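Local coordinates for LRA-12 (Uncultured bacterium, PDB 5AEB), which hydrolyses the beta-lactam ring of antibiotics, probably including carbapenems, as a class B3 di-zinc metallo-beta-lactamase, at residues 39-44 with 222-227; 50-55 with 79-84; 106-111 with 137-142; 141-146 with 154-159. All coordinates share one frame; numbering follows the deposited sequence.

Contact 1: 39-44 with 222-227; sequences ACYLIT and IWVASH. With ZN (zinc ion), chain C.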
loop_
_atom_site.group_PDB
_atom_site.type_symbol
_atom_site.label_atom_id
_atom_site.label_comp_id
_atom_site.label_asym_id
_atom_site.label_seq_id
_atom_site.Cartn_x
_atom_site.Cartn_y
_atom_site.Cartn_z
ATOM N N ALA A 39 -4.493 1.805 5.170
ATOM C CA ALA A 39 -3.443 2.824 5.168
ATOM C C ALA A 39 -3.308 3.421 3.792
ATOM O O ALA A 39 -3.131 2.706 2.792
ATOM C CB ALA A 39 -2.127 2.228 5.623
ATOM N N CYS A 40 -3.439 4.740 3.743
ATOM C CA CYS A 40 -3.244 5.515 2.525
ATOM C C CYS A 40 -2.271 6.620 2.868
ATOM O O CYS A 40 -2.294 7.168 3.993
ATOM C CB CYS A 40 -4.560 6.126 2.069
ATOM S SG CYS A 40 -5.839 4.871 1.902
ATOM N N TYR A 41 -1.435 6.959 1.901
ATOM C CA TYR A 41 -0.368 7.901 2.149
ATOM C C TYR A 41 -0.370 8.984 1.104
ATOM O O TYR A 41 -0.736 8.744 -0.063
ATOM C CB TYR A 41 0.984 7.177 2.177
ATOM C CG TYR A 41 1.021 6.060 3.197
ATOM C CD1 TYR A 41 1.240 6.325 4.548
ATOM C CD2 TYR A 41 0.825 4.736 2.804
ATOM C CE1 TYR A 41 1.265 5.301 5.486
ATOM C CE2 TYR A 41 0.820 3.709 3.731
ATOM C CZ TYR A 41 1.059 3.994 5.074
ATOM O OH TYR A 41 1.067 2.959 5.986
ATOM N N LEU A 42 0.006 10.170 1.544
ATOM C CA LEU A 42 0.211 11.321 0.698
ATOM C C LEU A 42 1.676 11.739 0.817
ATOM O O LEU A 42 2.217 11.885 1.918
ATOM C CB LEU A 42 -0.728 12.485 1.087
ATOM C CG LEU A 42 -0.700 13.730 0.190
ATOM C CD1 LEU A 42 -1.408 13.449 -1.134
ATOM C CD2 LEU A 42 -1.371 14.914 0.848
ATOM N N ILE A 43 2.311 11.900 -0.334
ATOM C CA ILE A 43 3.683 12.370 -0.435
ATOM C C ILE A 43 3.579 13.665 -1.230
ATOM O O ILE A 43 3.115 13.667 -2.382
ATOM C CB ILE A 43 4.604 11.341 -1.153
ATOM C CG1 ILE A 43 4.625 10.004 -0.389
ATOM C CG2 ILE A 43 6.031 11.870 -1.279
ATOM C CD1 ILE A 43 5.002 8.844 -1.263
ATOM N N THR A 44 3.984 14.760 -0.591
ATOM C CA THR A 44 3.807 16.101 -1.124
ATOM C C THR A 44 5.151 16.619 -1.630
ATOM O O THR A 44 6.149 16.542 -0.907
ATOM C CB THR A 44 3.274 17.052 -0.025
ATOM O OG1 THR A 44 4.206 17.090 1.070
ATOM C CG2 THR A 44 1.938 16.562 0.511
ATOM N N ILE A 222 12.350 4.149 8.723
ATOM C CA ILE A 222 10.923 4.041 9.025
ATOM C C ILE A 222 10.229 3.092 8.038
ATOM O O ILE A 222 10.493 3.128 6.822
ATOM C CB ILE A 222 10.253 5.443 8.959
ATOM C CG1 ILE A 222 10.839 6.350 10.072
ATOM C CG2 ILE A 222 8.717 5.351 8.961
ATOM C CD1 ILE A 222 10.397 7.793 9.951
ATOM N N TRP A 223 9.401 2.201 8.573
ATOM C CA TRP A 223 8.577 1.358 7.743
ATOM C C TRP A 223 7.138 1.597 8.088
ATOM O O TRP A 223 6.770 1.812 9.277
ATOM C CB TRP A 223 8.928 -0.114 7.880
ATOM C CG TRP A 223 8.592 -0.751 9.212
ATOM C CD1 TRP A 223 9.254 -0.571 10.419
ATOM C CD2 TRP A 223 7.509 -1.710 9.511
ATOM N NE1 TRP A 223 8.669 -1.305 11.406
ATOM C CE2 TRP A 223 7.620 -2.017 10.931
ATOM C CE3 TRP A 223 6.498 -2.320 8.763
ATOM C CZ2 TRP A 223 6.743 -2.894 11.577
ATOM C CZ3 TRP A 223 5.632 -3.210 9.414
ATOM C CH2 TRP A 223 5.759 -3.494 10.790
ATOM N N VAL A 224 6.320 1.593 7.062
ATOM C CA VAL A 224 4.884 1.592 7.262
ATOM C C VAL A 224 4.320 0.468 6.404
ATOM O O VAL A 224 5.054 -0.135 5.601
ATOM C CB VAL A 224 4.248 2.952 6.890
ATOM C CG1 VAL A 224 4.773 4.065 7.797
ATOM C CG2 VAL A 224 4.542 3.257 5.428
ATOM N N ALA A 225 3.026 0.185 6.540
ATOM C CA ALA A 225 2.463 -0.965 5.832
ATOM C C ALA A 225 1.092 -0.653 5.237
ATOM O O ALA A 225 0.593 0.463 5.384
ATOM C CB ALA A 225 2.437 -2.199 6.742
ATOM N N SER A 226 0.507 -1.619 4.537
ATOM C CA SER A 226 -0.779 -1.433 3.895
ATOM C C SER A 226 -1.955 -1.367 4.897
ATOM O O SER A 226 -2.969 -0.749 4.617
ATOM C CB SER A 226 -1.004 -2.537 2.870
ATOM O OG SER A 226 -0.160 -2.298 1.719
ATOM N N HIS A 227 -1.799 -2.001 6.052
ATOM C CA HIS A 227 -2.798 -1.913 7.135
ATOM C C HIS A 227 -2.159 -1.294 8.350
ATOM O O HIS A 227 -1.033 -1.656 8.696
ATOM C CB HIS A 227 -3.362 -3.303 7.482
ATOM C CG HIS A 227 -4.294 -3.862 6.428
ATOM N ND1 HIS A 227 -5.641 -3.825 6.547
ATOM C CD2 HIS A 227 -4.025 -4.503 5.224
ATOM C CE1 HIS A 227 -6.200 -4.356 5.423
ATOM N NE2 HIS A 227 -5.212 -4.791 4.632
HETATM ZN ZN ZN C . -5.269 -5.454 2.714
HETATM O O HOH W 1 -3.885 -6.692 3.051
HETATM O O HOH W 2 -5.474 -6.871 1.424
#
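The ring of Tyr41 presents its hydroxyl edge to the carbonyl oxygen of Ala225, which lies near the ring plane, while CG2 of Val224 comes in obliquely, 3.6 Å from Tyr41 CZ. The other flat group, the imidazole of His227, holds a zinc ion on NE2 at 2.0 Å, with a zinc-bound water at its edge and in its plane; a second water completes the metal's solvent ligands. Tyr41 and Val224 reach toward each other tip to tip. With CG anti to the carbonyl carbon (chi1 -56°), the tyrosine spans the gap and gives its proton to Ala225 O, a bond of 2.6 Å from OH lying in the carbonyl plane. The next carbonyl along is gripped as well: Ala39 N donates to Ser226 O at 3.0 Å, and Ala39 CB sits 3.3 Å from Ala225 O. Strand 41-45 belongs to the seven-stranded sheet and strand 222-225 is outermost in the five-stranded one, so the contact ties the two sheets of the metallo-beta-lactamase sandwich together. Asp88 and His89 complete the protein ligands of this zinc, and His227 ND1 bonds to Asp37, two residues before Ala39. The carbonyls of two successive buried residues, each bonded across the contact, thus fix the backbone just ahead of a zinc ligand, and the same 37-39 region also bonds the ligand's second nitrogen.

Contact 2: 50-55 with 79-84; sequences IIVNTG and ILLTTQ. With ZN (zinc ion), chain D.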
loop_
_atom_site.group_PDB
_atom_site.type_symbol
_atom_site.label_atom_id
_atom_site.label_comp_id
_atom_site.label_asym_id
_atom_site.label_seq_id
_atom_site.Cartn_x
_atom_site.Cartn_y
_atom_site.Cartn_z
ATOM N N ILE A 50 1.637 12.633 -4.532
ATOM C CA ILE A 50 1.453 11.240 -4.788
ATOM C C ILE A 50 0.532 10.696 -3.712
ATOM O O ILE A 50 0.730 10.993 -2.511
ATOM C CB ILE A 50 2.793 10.504 -4.721
ATOM C CG1 ILE A 50 3.856 11.282 -5.532
ATOM C CG2 ILE A 50 2.628 9.050 -5.170
ATOM C CD1 ILE A 50 5.140 10.521 -5.775
ATOM N N ILE A 51 -0.464 9.910 -4.131
ATOM C CA ILE A 51 -1.327 9.165 -3.212
ATOM C C ILE A 51 -0.990 7.700 -3.380
ATOM O O ILE A 51 -0.916 7.225 -4.524
ATOM C CB ILE A 51 -2.835 9.378 -3.483
ATOM C CG1 ILE A 51 -3.215 10.852 -3.295
ATOM C CG2 ILE A 51 -3.681 8.454 -2.583
ATOM C CD1 ILE A 51 -4.597 11.235 -3.848
ATOM N N VAL A 52 -0.750 6.997 -2.261
ATOM C CA VAL A 52 -0.479 5.545 -2.280
ATOM C C VAL A 52 -1.657 4.865 -1.600
ATOM O O VAL A 52 -1.947 5.166 -0.424
ATOM C CB VAL A 52 0.824 5.183 -1.528
ATOM C CG1 VAL A 52 1.090 3.680 -1.593
ATOM C CG2 VAL A 52 2.034 5.975 -2.054
ATOM N N ASN A 53 -2.372 4.017 -2.346
ATOM C CA ASN A 53 -3.583 3.326 -1.882
ATOM C C ASN A 53 -4.819 4.167 -1.692
ATOM O O ASN A 53 -4.734 5.356 -1.454
ATOM C CB ASN A 53 -3.332 2.508 -0.593
ATOM C CG ASN A 53 -2.265 1.439 -0.780
ATOM O OD1 ASN A 53 -2.023 0.949 -1.916
ATOM N ND2 ASN A 53 -1.621 1.060 0.306
ATOM N N THR A 54 -5.976 3.524 -1.782
ATOM C CA THR A 54 -7.225 4.064 -1.210
ATOM C C THR A 54 -7.746 3.049 -0.165
ATOM O O THR A 54 -7.047 2.104 0.196
ATOM C CB THR A 54 -8.315 4.288 -2.294
ATOM O OG1 THR A 54 -8.814 3.015 -2.738
ATOM C CG2 THR A 54 -7.751 5.026 -3.471
ATOM N N GLY A 55 -8.939 3.282 0.370
ATOM C CA GLY A 55 -9.587 2.276 1.213
ATOM C C GLY A 55 -10.617 1.562 0.356
ATOM O O GLY A 55 -10.360 1.316 -0.833
ATOM N N ILE A 79 0.264 11.683 -9.219
ATOM C CA ILE A 79 0.598 10.262 -9.297
ATOM C C ILE A 79 -0.205 9.469 -8.254
ATOM O O ILE A 79 -0.398 9.921 -7.119
ATOM C CB ILE A 79 2.115 9.992 -9.158
ATOM C CG1 ILE A 79 2.897 10.763 -10.243
ATOM C CG2 ILE A 79 2.396 8.482 -9.217
ATOM C CD1 ILE A 79 4.408 10.567 -10.216
ATOM N N LEU A 80 -0.732 8.335 -8.708
ATOM C CA LEU A 80 -1.420 7.344 -7.892
ATOM C C LEU A 80 -0.626 6.042 -7.931
ATOM O O LEU A 80 -0.277 5.539 -9.017
ATOM C CB LEU A 80 -2.844 7.090 -8.450
ATOM C CG LEU A 80 -3.736 8.336 -8.598
ATOM C CD1 LEU A 80 -5.021 7.996 -9.331
ATOM C CD2 LEU A 80 -4.017 8.983 -7.239
ATOM N N LEU A 81 -0.358 5.500 -6.750
ATOM C CA LEU A 81 0.299 4.210 -6.596
ATOM C C LEU A 81 -0.525 3.259 -5.714
ATOM O O LEU A 81 -1.390 3.708 -4.955
ATOM C CB LEU A 81 1.686 4.404 -5.982
ATOM C CG LEU A 81 2.645 5.364 -6.703
ATOM C CD1 LEU A 81 3.876 5.635 -5.847
ATOM C CD2 LEU A 81 3.040 4.778 -8.053
ATOM N N THR A 82 -0.238 1.961 -5.808
ATOM C CA THR A 82 -0.772 1.006 -4.854
ATOM C C THR A 82 0.266 -0.045 -4.511
ATOM O O THR A 82 1.104 -0.375 -5.338
ATOM C CB THR A 82 -2.089 0.314 -5.334
ATOM O OG1 THR A 82 -2.614 -0.562 -4.299
ATOM C CG2 THR A 82 -1.846 -0.534 -6.614
ATOM N N THR A 83 0.193 -0.585 -3.299
ATOM C CA THR A 83 1.068 -1.690 -2.912
ATOM C C THR A 83 0.527 -3.085 -3.291
ATOM O O THR A 83 1.226 -4.105 -3.101
ATOM C CB THR A 83 1.306 -1.638 -1.408
ATOM O OG1 THR A 83 0.027 -1.582 -0.751
ATOM C CG2 THR A 83 2.123 -0.353 -1.062
ATOM N N GLN A 84 -0.687 -3.143 -3.848
ATOM C CA GLN A 84 -1.460 -4.358 -3.729
ATOM C C GLN A 84 -2.782 -4.222 -4.471
ATOM O O GLN A 84 -3.605 -3.395 -4.065
ATOM C CB GLN A 84 -1.852 -4.456 -2.216
ATOM C CG GLN A 84 -1.729 -5.785 -1.633
ATOM C CD GLN A 84 -2.514 -5.904 -0.368
ATOM O OE1 GLN A 84 -3.685 -6.360 -0.404
ATOM N NE2 GLN A 84 -1.874 -5.532 0.792
HETATM ZN ZN ZN D . -4.518 -7.866 0.153
HETATM O O HOH W 2 -5.474 -6.871 1.424
#
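Asn53 and Thr83 meet through a pair of hydrogen bonds at the ends of their strands. Asn53 OD1 takes the backbone N-H of Thr83 at 3.0 Å, in the carbonyl plane and on a lone pair, while Asn53 ND2 gives a proton, close to the amide plane, to Thr83 OG1 at 3.3 Å. Thr82 OG1 also lies 2.9 Å from Asn53 OD1, but its one proton also has the carbonyl oxygen of Gln84 within reach. With CG anti to the carbonyl carbon (chi1 -60°), the asparagine amide lies across both threonine side chains at about a right angle. One layer back, the backbones run parallel: Asn53 N binds Leu81 O at 2.8 Å, and Ile51 donates to Ile79 O and accepts from Leu81 N. On one sheet face Ile50 CG2 packs 3.7 Å from Leu81 CD1, with Val52 and Ile79 beside them; on the other, Ile51 and Leu80 lie alongside, CB to CD2 4.0 Å. These are neighbouring strands of a beta-alpha-beta unit whose crossover carries helix 60-69. Thr83 OG1 is bonded in turn to Ser226, next to a ligand of the second zinc. Just beyond, Gln84 OE1 binds its zinc at 1.8 Å, His86 and His161 supplying the other protein ligands. Gln84 opens the Gln-x-His-x-Asp-His motif, as in GOB-type class B3 enzymes. Its neutral amide oxygen is the one non-histidine protein ligand on this metal, and the Asn53 amide clasps the main chain immediately ahead of it.

Contact 3: 106-111 with 137-142; sequences ADEGDA and DRLLHD. With CO (cobalt (II) ion), chain G.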
loop_
_atom_site.group_PDB
_atom_site.type_symbol
_atom_site.label_atom_id
_atom_site.label_comp_id
_atom_site.label_asym_id
_atom_site.label_seq_id
_atom_site.Cartn_x
_atom_site.Cartn_y
_atom_site.Cartn_z
ATOM N N ALA A 106 1.499 1.172 -11.800
ATOM C CA ALA A 106 1.277 -0.098 -11.122
ATOM C C ALA A 106 2.304 -1.165 -11.473
ATOM O O ALA A 106 2.785 -1.243 -12.614
ATOM C CB ALA A 106 -0.149 -0.599 -11.386
ATOM N N ASP A 107 2.646 -1.977 -10.469
ATOM C CA ASP A 107 3.467 -3.159 -10.683
ATOM C C ASP A 107 2.789 -3.960 -11.804
ATOM O O ASP A 107 1.605 -4.313 -11.713
ATOM C CB ASP A 107 3.565 -3.956 -9.390
ATOM C CG ASP A 107 4.546 -5.117 -9.464
ATOM O OD1 ASP A 107 4.449 -5.951 -10.420
ATOM O OD2 ASP A 107 5.383 -5.231 -8.538
ATOM N N GLU A 108 3.538 -4.204 -12.874
ATOM C CA GLU A 108 3.050 -5.011 -13.984
ATOM C C GLU A 108 2.312 -6.289 -13.547
ATOM O O GLU A 108 1.322 -6.649 -14.156
ATOM C CB GLU A 108 4.194 -5.400 -14.900
ATOM C CG GLU A 108 3.759 -5.658 -16.340
ATOM C CD GLU A 108 4.954 -5.705 -17.287
ATOM O OE1 GLU A 108 6.015 -6.252 -16.930
ATOM O OE2 GLU A 108 4.869 -5.204 -18.396
ATOM N N GLY A 109 2.798 -6.983 -12.510
ATOM C CA GLY A 109 2.143 -8.224 -12.049
ATOM C C GLY A 109 0.658 -8.073 -11.707
ATOM O O GLY A 109 -0.064 -9.038 -11.686
ATOM N N ASP A 110 0.195 -6.858 -11.408
ATOM C CA ASP A 110 -1.184 -6.662 -10.996
ATOM C C ASP A 110 -2.010 -5.929 -12.057
ATOM O O ASP A 110 -3.201 -5.668 -11.843
ATOM C CB ASP A 110 -1.243 -5.895 -9.680
ATOM C CG ASP A 110 -1.230 -6.807 -8.441
ATOM O OD1 ASP A 110 -1.381 -8.055 -8.558
ATOM O OD2 ASP A 110 -1.074 -6.251 -7.332
ATOM N N ALA A 111 -1.392 -5.612 -13.204
ATOM C CA ALA A 111 -2.037 -4.723 -14.191
ATOM C C ALA A 111 -3.343 -5.326 -14.659
ATOM O O ALA A 111 -4.353 -4.623 -14.724
ATOM C CB ALA A 111 -1.125 -4.451 -15.376
ATOM N N ASP A 137 -1.507 3.879 -16.287
ATOM C CA ASP A 137 -0.819 4.638 -17.277
ATOM C C ASP A 137 0.645 4.200 -17.352
ATOM O O ASP A 137 1.250 4.323 -18.393
ATOM C CB ASP A 137 -0.936 6.129 -16.963
ATOM C CG ASP A 137 -2.385 6.580 -16.836
ATOM O OD1 ASP A 137 -3.006 6.827 -17.863
ATOM O OD2 ASP A 137 -2.917 6.677 -15.736
ATOM N N ARG A 138 1.230 3.712 -16.261
ATOM C CA ARG A 138 2.595 3.155 -16.367
ATOM C C ARG A 138 2.673 1.777 -15.720
ATOM O O ARG A 138 2.189 1.573 -14.608
ATOM C CB ARG A 138 3.696 4.077 -15.801
ATOM C CG ARG A 138 4.942 4.019 -16.675
ATOM C CD ARG A 138 6.300 3.809 -15.998
ATOM N NE ARG A 138 6.694 4.920 -15.146
ATOM C CZ ARG A 138 7.817 4.965 -14.423
ATOM N NH1 ARG A 138 8.706 3.985 -14.460
ATOM N NH2 ARG A 138 8.060 6.018 -13.667
ATOM N N LEU A 139 3.267 0.828 -16.437
ATOM C CA LEU A 139 3.553 -0.482 -15.872
ATOM C C LEU A 139 4.967 -0.420 -15.350
ATOM O O LEU A 139 5.900 -0.176 -16.103
ATOM C CB LEU A 139 3.398 -1.584 -16.924
ATOM C CG LEU A 139 2.064 -1.602 -17.691
ATOM C CD1 LEU A 139 2.039 -2.722 -18.722
ATOM C CD2 LEU A 139 0.913 -1.761 -16.699
ATOM N N LEU A 140 5.098 -0.609 -14.043
ATOM C CA LEU A 140 6.359 -0.604 -13.337
ATOM C C LEU A 140 6.916 -2.006 -13.164
ATOM O O LEU A 140 6.144 -2.954 -12.904
ATOM C CB LEU A 140 6.122 -0.060 -11.934
ATOM C CG LEU A 140 5.557 1.367 -11.838
ATOM C CD1 LEU A 140 5.140 1.707 -10.416
ATOM C CD2 LEU A 140 6.612 2.324 -12.375
ATOM N N HIS A 141 8.250 -2.109 -13.254
ATOM C CA HIS A 141 8.986 -3.345 -12.997
ATOM C C HIS A 141 9.830 -3.136 -11.784
ATOM O O HIS A 141 10.092 -1.985 -11.391
ATOM C CB HIS A 141 9.891 -3.700 -14.202
ATOM C CG HIS A 141 9.217 -3.499 -15.550
ATOM N ND1 HIS A 141 9.359 -2.355 -16.275
ATOM C CD2 HIS A 141 8.354 -4.319 -16.278
ATOM C CE1 HIS A 141 8.624 -2.444 -17.406
ATOM N NE2 HIS A 141 8.010 -3.649 -17.411
ATOM N N ASP A 142 10.269 -4.249 -11.201
ATOM C CA ASP A 142 11.216 -4.261 -10.089
ATOM C C ASP A 142 12.309 -3.213 -10.222
ATOM O O ASP A 142 13.043 -3.208 -11.202
ATOM C CB ASP A 142 11.891 -5.643 -9.931
ATOM C CG ASP A 142 12.592 -5.797 -8.571
ATOM O OD1 ASP A 142 12.124 -5.274 -7.550
ATOM O OD2 ASP A 142 13.627 -6.455 -8.504
HETATM CO CO CO G . 6.698 -4.638 -18.584
#
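Ala106 and Asp107 pair in parallel with Leu139 and Leu140 at the border of the seven-stranded sheet, where strand 138-140 is outermost, and a cobalt ion bridges the two segments beyond the strand ends. Ala106 N donates to Arg138 O at 2.9 Å, Ala106 O accepts from Leu140 N, and Glu108 N reaches Leu140 O at 2.9 Å. Past this last bond Glu108 leaves the sheet, CG anti to its backbone N (chi1 -153°), and its chain runs out extended to the metal. The carboxylate chelates cobalt unevenly, OE2 at 1.9 Å and OE1 at 2.4 Å, while His141 adds NE2 at 2.0 Å; carboxylate and imidazole planes stand 74° apart. Leu139 lies crosswise under the glutamate stem, its CD1 3.8 Å from Glu108 OE2, and its other methyl, CD2, meets Ala111 CB at 3.6 Å. Asp107 OD1 takes the N-H of Gly109 in an Asx turn as the chain heads for helix 111-115. The cobalt, well apart from the zinc held by Gln84, is a separate surface site, set on the closing strand pair of a beta-alpha-beta unit of the metallo-beta-lactamase fold.

Contact 4: 141-146 with 154-159; sequences HDKDTI and VMLHHP. With CO (cobalt (II) ion), chain G.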
loop_
_atom_site.group_PDB
_atom_site.type_symbol
_atom_site.label_atom_id
_atom_site.label_comp_id
_atom_site.label_asym_id
_atom_site.label_seq_id
_atom_site.Cartn_x
_atom_site.Cartn_y
_atom_site.Cartn_z
ATOM N N HIS A 141 8.250 -2.109 -13.254
ATOM C CA HIS A 141 8.986 -3.345 -12.997
ATOM C C HIS A 141 9.830 -3.136 -11.784
ATOM O O HIS A 141 10.092 -1.985 -11.391
ATOM C CB HIS A 141 9.891 -3.700 -14.202
ATOM C CG HIS A 141 9.217 -3.499 -15.550
ATOM N ND1 HIS A 141 9.359 -2.355 -16.275
ATOM C CD2 HIS A 141 8.354 -4.319 -16.278
ATOM C CE1 HIS A 141 8.624 -2.444 -17.406
ATOM N NE2 HIS A 141 8.010 -3.649 -17.411
ATOM N N ASP A 142 10.269 -4.249 -11.201
ATOM C CA ASP A 142 11.216 -4.261 -10.089
ATOM C C ASP A 142 12.309 -3.213 -10.222
ATOM O O ASP A 142 13.043 -3.208 -11.202
ATOM C CB ASP A 142 11.891 -5.643 -9.931
ATOM C CG ASP A 142 12.592 -5.797 -8.571
ATOM O OD1 ASP A 142 12.124 -5.274 -7.550
ATOM O OD2 ASP A 142 13.627 -6.455 -8.504
ATOM N N LYS A 143 12.396 -2.337 -9.218
ATOM C CA LYS A 143 13.433 -1.312 -9.131
ATOM C C LYS A 143 13.266 -0.075 -10.049
ATOM O O LYS A 143 14.135 0.796 -10.042
ATOM C CB LYS A 143 14.850 -1.943 -9.209
ATOM C CG LYS A 143 15.180 -2.740 -7.939
ATOM C CD LYS A 143 16.259 -3.792 -8.152
ATOM C CE LYS A 143 16.418 -4.667 -6.898
ATOM N NZ LYS A 143 16.404 -6.123 -7.284
ATOM N N ASP A 144 12.149 0.024 -10.781
ATOM C CA ASP A 144 11.809 1.255 -11.498
ATOM C C ASP A 144 11.650 2.398 -10.481
ATOM O O ASP A 144 11.276 2.184 -9.297
ATOM C CB ASP A 144 10.528 1.113 -12.353
ATOM C CG ASP A 144 10.767 0.370 -13.686
ATOM O OD1 ASP A 144 11.923 0.033 -14.007
ATOM O OD2 ASP A 144 9.793 0.094 -14.398
ATOM N N THR A 145 11.955 3.608 -10.930
ATOM C CA THR A 145 11.887 4.761 -10.045
ATOM C C THR A 145 10.758 5.682 -10.496
ATOM O O THR A 145 10.405 5.743 -11.682
ATOM C CB THR A 145 13.219 5.517 -9.974
ATOM O OG1 THR A 145 13.411 6.240 -11.190
ATOM C CG2 THR A 145 14.394 4.558 -9.771
ATOM N N ILE A 146 10.156 6.361 -9.535
ATOM C CA ILE A 146 9.097 7.297 -9.813
ATOM C C ILE A 146 9.571 8.600 -9.197
ATOM O O ILE A 146 9.765 8.688 -7.976
ATOM C CB ILE A 146 7.765 6.841 -9.196
ATOM C CG1 ILE A 146 7.368 5.462 -9.704
ATOM C CG2 ILE A 146 6.671 7.862 -9.484
ATOM C CD1 ILE A 146 6.842 4.557 -8.617
ATOM N N VAL A 154 11.525 4.270 -5.266
ATOM C CA VAL A 154 11.921 3.049 -5.890
ATOM C C VAL A 154 10.827 2.000 -5.600
ATOM O O VAL A 154 10.547 1.678 -4.422
ATOM C CB VAL A 154 13.273 2.532 -5.358
ATOM C CG1 VAL A 154 13.641 1.231 -6.067
ATOM C CG2 VAL A 154 14.375 3.545 -5.623
ATOM N N MET A 155 10.216 1.477 -6.666
ATOM C CA MET A 155 9.305 0.338 -6.510
ATOM C C MET A 155 10.043 -0.975 -6.326
ATOM O O MET A 155 10.912 -1.292 -7.102
ATOM C CB MET A 155 8.359 0.189 -7.687
ATOM C CG MET A 155 7.143 -0.639 -7.295
ATOM S SD MET A 155 6.471 -1.546 -8.683
ATOM C CE MET A 155 7.768 -2.774 -8.904
ATOM N N LEU A 156 9.699 -1.722 -5.285
ATOM C CA LEU A 156 10.257 -3.068 -5.079
ATOM C C LEU A 156 9.202 -4.139 -5.327
ATOM O O LEU A 156 8.173 -4.164 -4.661
ATOM C CB LEU A 156 10.800 -3.204 -3.655
ATOM C CG LEU A 156 11.837 -2.141 -3.308
ATOM C CD1 LEU A 156 12.101 -2.109 -1.808
ATOM C CD2 LEU A 156 13.119 -2.254 -4.128
ATOM N N HIS A 157 9.451 -5.012 -6.295
ATOM C CA HIS A 157 8.520 -6.087 -6.604
ATOM C C HIS A 157 8.565 -7.059 -5.466
ATOM O O HIS A 157 9.621 -7.622 -5.152
ATOM C CB HIS A 157 8.933 -6.758 -7.911
ATOM C CG HIS A 157 7.902 -7.724 -8.457
ATOM N ND1 HIS A 157 8.202 -9.021 -8.779
ATOM C CD2 HIS A 157 6.571 -7.536 -8.788
ATOM C CE1 HIS A 157 7.095 -9.620 -9.263
ATOM N NE2 HIS A 157 6.097 -8.717 -9.264
ATOM N N HIS A 158 7.436 -7.193 -4.769
ATOM C CA HIS A 158 7.349 -8.132 -3.656
ATOM C C HIS A 158 6.156 -9.022 -3.809
ATOM O O HIS A 158 5.220 -8.924 -3.003
ATOM C CB HIS A 158 7.211 -7.390 -2.317
ATOM C CG HIS A 158 8.451 -6.666 -1.878
ATOM N ND1 HIS A 158 9.706 -7.089 -2.195
ATOM C CD2 HIS A 158 8.603 -5.534 -1.079
ATOM C CE1 HIS A 158 10.605 -6.218 -1.665
ATOM N NE2 HIS A 158 9.920 -5.272 -0.989
ATOM N N PRO A 159 6.170 -9.912 -4.804
ATOM C CA PRO A 159 4.978 -10.699 -5.095
ATOM C C PRO A 159 4.611 -11.724 -4.044
ATOM O O PRO A 159 5.431 -12.092 -3.188
ATOM C CB PRO A 159 5.327 -11.386 -6.440
ATOM C CG PRO A 159 6.803 -11.569 -6.348
ATOM C CD PRO A 159 7.273 -10.267 -5.731
HETATM CO CO CO G . 6.698 -4.638 -18.584
HETATM O O HOH W 3 12.180 -6.926 -5.203
#
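A type II turn from His141 to Asp144 lays its backbone against strand 151-157, Lys143 N donating to Met155 O at 2.8 Å and Met155 N to Asp144 O at 2.9 Å, before Thr145 and Val154 pair as an antiparallel non-hydrogen-bonded couple. Asp142 carries the polar side-chain part of the contact. With CG anti to its backbone N (chi1 -165°), OD1 receives the N-H of His157 at 3.0 Å, on the anti side of the carboxylate. Water 3 donates both to this oxygen and to His157 O, so a second link runs between the same two residues. Asp142 OD2 meanwhile forms a salt bridge with Lys143 NZ at 3.1 Å. The two strands make a beta hairpin at one border of the five-stranded sheet, and the turn is where the chain passes into that sheet from strand 138-140 of the other. Inside the turn, Asp144 OD2 takes two protons from the same face of its plane: the backbone N-H of His141 at 2.9 Å and, bent and tilted from the imidazole plane, that of ND1 at 3.1 Å. The carboxylate thereby limits rotation of a ring whose NE2 binds cobalt, and as a negative group it may strengthen that nitrogen as a donor. Beneath the turn, the thioether of Met155 bends at chi3 (71°) to bring CE within 3.5 Å of His141 O, with Leu140 packed against the same methionine.

From the N terminus, 39-44 opens a long loop that closes only when 222-227 returns in contact 1, and the other three contacts all fall within it. Contact 2 closes one beta-alpha-beta unit before contact 3 opens a later one, farther out in the seven-stranded sheet. Contact 4 begins where contact 3 ends: they share His141 and Asp142, and the chain crosses there into the five-stranded sheet. Ile146 of contact 4 packs on Ile79 and Leu81 of contact 2, between the sheets. Contacts 1 and 2 adjoin through strands 41-45 and 48-52, and one water is common to their two zinc ions.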